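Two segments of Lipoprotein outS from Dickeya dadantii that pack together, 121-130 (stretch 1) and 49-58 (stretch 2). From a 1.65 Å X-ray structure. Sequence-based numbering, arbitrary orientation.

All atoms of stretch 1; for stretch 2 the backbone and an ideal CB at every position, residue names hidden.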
# COMPACT_ATOMS: atom_id res chain seq x y z
N THR A 121 2.59 0.35 12.34
CA THR A 121 1.45 -0.53 12.03
C THR A 121 1.60 -1.41 10.78
O THR A 121 0.81 -2.33 10.59
CB THR A 121 0.16 0.28 11.82
OG1 THR A 121 0.31 1.12 10.67
CG2 THR A 121 -0.15 1.15 13.05
N MET A 122 2.58 -1.12 9.93
CA MET A 122 2.61 -1.74 8.61
C MET A 122 3.43 -3.03 8.54
O MET A 122 3.55 -3.64 7.48
CB MET A 122 3.12 -0.74 7.56
CG MET A 122 2.11 0.33 7.17
SD MET A 122 0.87 -0.33 6.03
CE MET A 122 1.88 -0.64 4.57
N THR A 123 3.97 -3.47 9.68
CA THR A 123 4.84 -4.65 9.68
C THR A 123 4.31 -5.89 8.91
O THR A 123 5.06 -6.49 8.15
CB THR A 123 5.22 -5.08 11.11
OG1 THR A 123 5.85 -3.98 11.79
CG2 THR A 123 6.19 -6.25 11.06
N PRO A 124 3.05 -6.28 9.12
CA PRO A 124 2.58 -7.48 8.40
C PRO A 124 2.66 -7.35 6.87
O PRO A 124 3.00 -8.32 6.18
CB PRO A 124 1.13 -7.63 8.87
CG PRO A 124 1.11 -6.97 10.22
CD PRO A 124 2.05 -5.80 10.09
N PHE A 125 2.35 -6.17 6.34
CA PHE A 125 2.41 -5.99 4.90
C PHE A 125 3.86 -5.91 4.42
O PHE A 125 4.21 -6.48 3.39
CB PHE A 125 1.61 -4.76 4.46
CG PHE A 125 1.40 -4.67 2.98
CD1 PHE A 125 0.62 -5.61 2.32
CD2 PHE A 125 1.98 -3.65 2.24
CE1 PHE A 125 0.43 -5.52 0.95
CE2 PHE A 125 1.79 -3.56 0.88
CZ PHE A 125 1.02 -4.49 0.23
N LEU A 126 4.71 -5.22 5.18
CA LEU A 126 6.12 -5.15 4.80
C LEU A 126 6.77 -6.54 4.86
O LEU A 126 7.63 -6.86 4.04
CB LEU A 126 6.89 -4.15 5.68
CG LEU A 126 6.30 -2.74 5.76
CD1 LEU A 126 7.20 -1.82 6.57
CD2 LEU A 126 6.01 -2.15 4.39
N ASP A 127 6.36 -7.35 5.82
CA ASP A 127 6.85 -8.73 5.90
C ASP A 127 6.48 -9.54 4.65
O ASP A 127 7.30 -10.31 4.12
CB ASP A 127 6.28 -9.44 7.14
CG ASP A 127 7.03 -9.09 8.41
OD1 ASP A 127 8.03 -8.34 8.35
OD2 ASP A 127 6.62 -9.59 9.48
N ALA A 128 5.26 -9.34 4.17
CA ALA A 128 4.77 -10.01 2.97
C ALA A 128 5.60 -9.62 1.75
O ALA A 128 5.78 -10.39 0.81
CB ALA A 128 3.31 -9.68 2.74
N MET A 129 6.10 -8.39 1.77
CA MET A 129 6.89 -7.87 0.67
C MET A 129 8.21 -8.59 0.47
O MET A 129 8.73 -8.65 -0.64
CB MET A 129 7.16 -6.39 0.91
CG MET A 129 6.70 -5.50 -0.17
SD MET A 129 6.87 -3.82 0.44
CE MET A 129 5.17 -3.42 0.84
N ARG A 130 8.77 -9.12 1.55
CA ARG A 130 10.02 -9.87 1.44
C ARG A 130 9.85 -11.11 0.58
O ARG A 130 10.72 -11.44 -0.22
CB ARG A 130 10.51 -10.27 2.82
CG ARG A 130 10.76 -9.09 3.71
CD ARG A 130 12.03 -9.28 4.48
NE ARG A 130 12.06 -8.40 5.63
CZ ARG A 130 12.89 -8.55 6.65
NH1 ARG A 130 13.76 -9.55 6.65
NH2 ARG A 130 12.84 -7.71 7.67
N UNK A 49 -4.85 1.37 -0.46
CA UNK A 49 -4.42 2.02 0.77
C UNK A 49 -3.08 1.46 1.27
O UNK A 49 -2.22 2.21 1.75
CB UNK A 49 -5.49 1.86 1.85
N UNK A 50 -2.90 0.15 1.17
CA UNK A 50 -1.66 -0.49 1.61
C UNK A 50 -0.52 -0.10 0.68
O UNK A 50 0.58 0.19 1.12
CB UNK A 50 -1.82 -2.01 1.66
N UNK A 51 -0.79 -0.07 -0.62
CA UNK A 51 0.21 0.35 -1.58
C UNK A 51 0.63 1.81 -1.35
O UNK A 51 1.82 2.13 -1.34
CB UNK A 51 -0.32 0.17 -3.00
N UNK A 52 -0.35 2.68 -1.14
CA UNK A 52 -0.10 4.10 -0.88
C UNK A 52 0.73 4.32 0.39
O UNK A 52 1.65 5.13 0.40
CB UNK A 52 -1.43 4.85 -0.76
N UNK A 53 0.37 3.61 1.45
CA UNK A 53 1.10 3.72 2.72
C UNK A 53 2.55 3.23 2.55
O UNK A 53 3.48 3.81 3.09
CB UNK A 53 0.39 2.92 3.81
N UNK A 54 2.71 2.14 1.81
CA UNK A 54 4.04 1.62 1.53
C UNK A 54 4.90 2.59 0.72
O UNK A 54 6.06 2.77 1.03
CB UNK A 54 3.92 0.29 0.78
N UNK A 55 4.35 3.20 -0.33
CA UNK A 55 5.11 4.19 -1.10
C UNK A 55 5.44 5.39 -0.22
O UNK A 55 6.52 5.96 -0.31
CB UNK A 55 4.33 4.64 -2.34
N UNK A 56 4.49 5.79 0.63
CA UNK A 56 4.73 6.89 1.56
C UNK A 56 5.94 6.58 2.46
O UNK A 56 6.79 7.44 2.71
CB UNK A 56 3.48 7.15 2.41
N UNK A 57 6.05 5.34 2.92
CA UNK A 57 7.17 4.98 3.77
C UNK A 57 8.47 5.06 2.98
O UNK A 57 9.46 5.62 3.45
CB UNK A 57 6.98 3.58 4.35
N UNK A 58 8.47 4.51 1.77
CA UNK A 58 9.70 4.50 0.98
C UNK A 58 10.15 5.92 0.64
O UNK A 58 11.33 6.26 0.80
CB UNK A 58 9.50 3.69 -0.30

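Stretch 2 is helical throughout, with regular backbone angles and i to i+4 hydrogen bonds. It crosses helix 123-130 at 83°, so the two helices meet over a short patch. Stretch 1 offers mainly Met-122, Phe-125, Leu-126 and Met-129, an apolar surface without charges.

Position 49 has nothing of stretch 1 within 5.5 Å of its ideal CB. Many residues would fit. It is Ser-49.

Position 50 points toward stretch 1. Its ideal CB lies 4.0 Å from CE2 of Phe-125 and 4.9 Å from CE of Met-122. An aliphatic side chain such as leucine, isoleucine or methionine would suit this apolar setting. The residue is Leu-50. Leu-50 CB sits over one face of the Phe-125 ring, 4.0 Å from the centroid and 10° off the normal, a CH-pi contact. Leu-50 CD1 reaches Phe-125 CD1 at 3.9 Å, and Leu-50 CD2 lies 4.0 Å from Met-122 SD.

Positions 51 and 52 point away from stretch 1, which therefore sets little preference. They are Val-51 and Ala-52.

Position 53 points toward stretch 1, with its ideal CB 3.9 Å from Met-122 CE. The CB itself is already at packing distance from Met-122 CE, so a small residue such as alanine or serine fits most simply. It is Ala-53, whose CB packs against Met-122 CE at 3.9 Å.

Position 54 faces the middle of the patch. Its ideal CB is 3.9 Å from Met-129 CE, and 4.4 Å from both Met-122 CE and Phe-125 CE2. With three groups so close, a small side chain is favoured: alanine, serine or perhaps cysteine. No donor or acceptor of stretch 1 is evident, so a polar group would have to find its partner outside stretch 1, for instance a backbone carbonyl of its own helix. Ser-54 has one. With chi1 in the m well, Ser-54 OG donates to Leu-50 O at 2.9 Å. Ser-54 OG also touches Met-122 CE and Phe-125 CD2, both at 3.3 Å, and Met-129 CE at 3.4 Å. It lies at the edge of the Phe-125 ring, near its plane.

Position 57 points toward stretch 1, but its ideal CB has no neighbour there within 5.5 Å. A longer apolar chain could bridge the gap; leucine or methionine would suit. It is Leu-57. Leu-57 CD1 packs 4.0 Å from Leu-126 CD1 and 4.2 Å from Met-122 CB.

Positions 55, 56 and 58 are out of reach and unconstrained by stretch 1; they are Lys-55, Tyr-56 and Arg-58.

Stretch 2, residues 49-58: SLVAASKYLR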
# COMPACT_ATOMS: atom_id res chain seq x y z
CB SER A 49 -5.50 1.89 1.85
OG SER A 49 -5.04 2.39 3.09
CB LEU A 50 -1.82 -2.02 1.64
CG LEU A 50 -2.64 -2.61 2.79
CD1 LEU A 50 -2.94 -4.09 2.54
CD2 LEU A 50 -1.93 -2.43 4.12
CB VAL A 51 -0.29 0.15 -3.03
CG1 VAL A 51 0.74 0.65 -4.01
CG2 VAL A 51 -0.60 -1.33 -3.27
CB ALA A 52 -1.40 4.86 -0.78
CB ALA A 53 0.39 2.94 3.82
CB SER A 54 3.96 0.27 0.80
OG SER A 54 3.32 -0.69 1.62
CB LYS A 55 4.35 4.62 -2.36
CG LYS A 55 5.11 5.63 -3.22
CD LYS A 55 4.41 5.93 -4.54
CE LYS A 55 5.27 6.85 -5.40
NZ LYS A 55 4.79 6.90 -6.82
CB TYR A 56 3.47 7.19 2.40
CG TYR A 56 3.58 8.43 3.25
CD1 TYR A 56 4.26 8.41 4.46
CD2 TYR A 56 2.98 9.62 2.85
CE1 TYR A 56 4.35 9.55 5.24
CE2 TYR A 56 3.08 10.76 3.62
CZ TYR A 56 3.76 10.73 4.81
OH TYR A 56 3.85 11.87 5.57
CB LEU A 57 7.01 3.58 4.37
CG LEU A 57 6.02 3.41 5.53
CD1 LEU A 57 5.85 1.93 5.92
CD2 LEU A 57 6.45 4.22 6.76
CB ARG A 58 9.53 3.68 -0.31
CG ARG A 58 10.85 3.44 -1.07
CD ARG A 58 10.61 2.81 -2.43
NE ARG A 58 10.04 3.76 -3.37
CZ ARG A 58 8.92 3.57 -4.05
NH1 ARG A 58 8.23 2.44 -3.92
NH2 ARG A 58 8.48 4.52 -4.88
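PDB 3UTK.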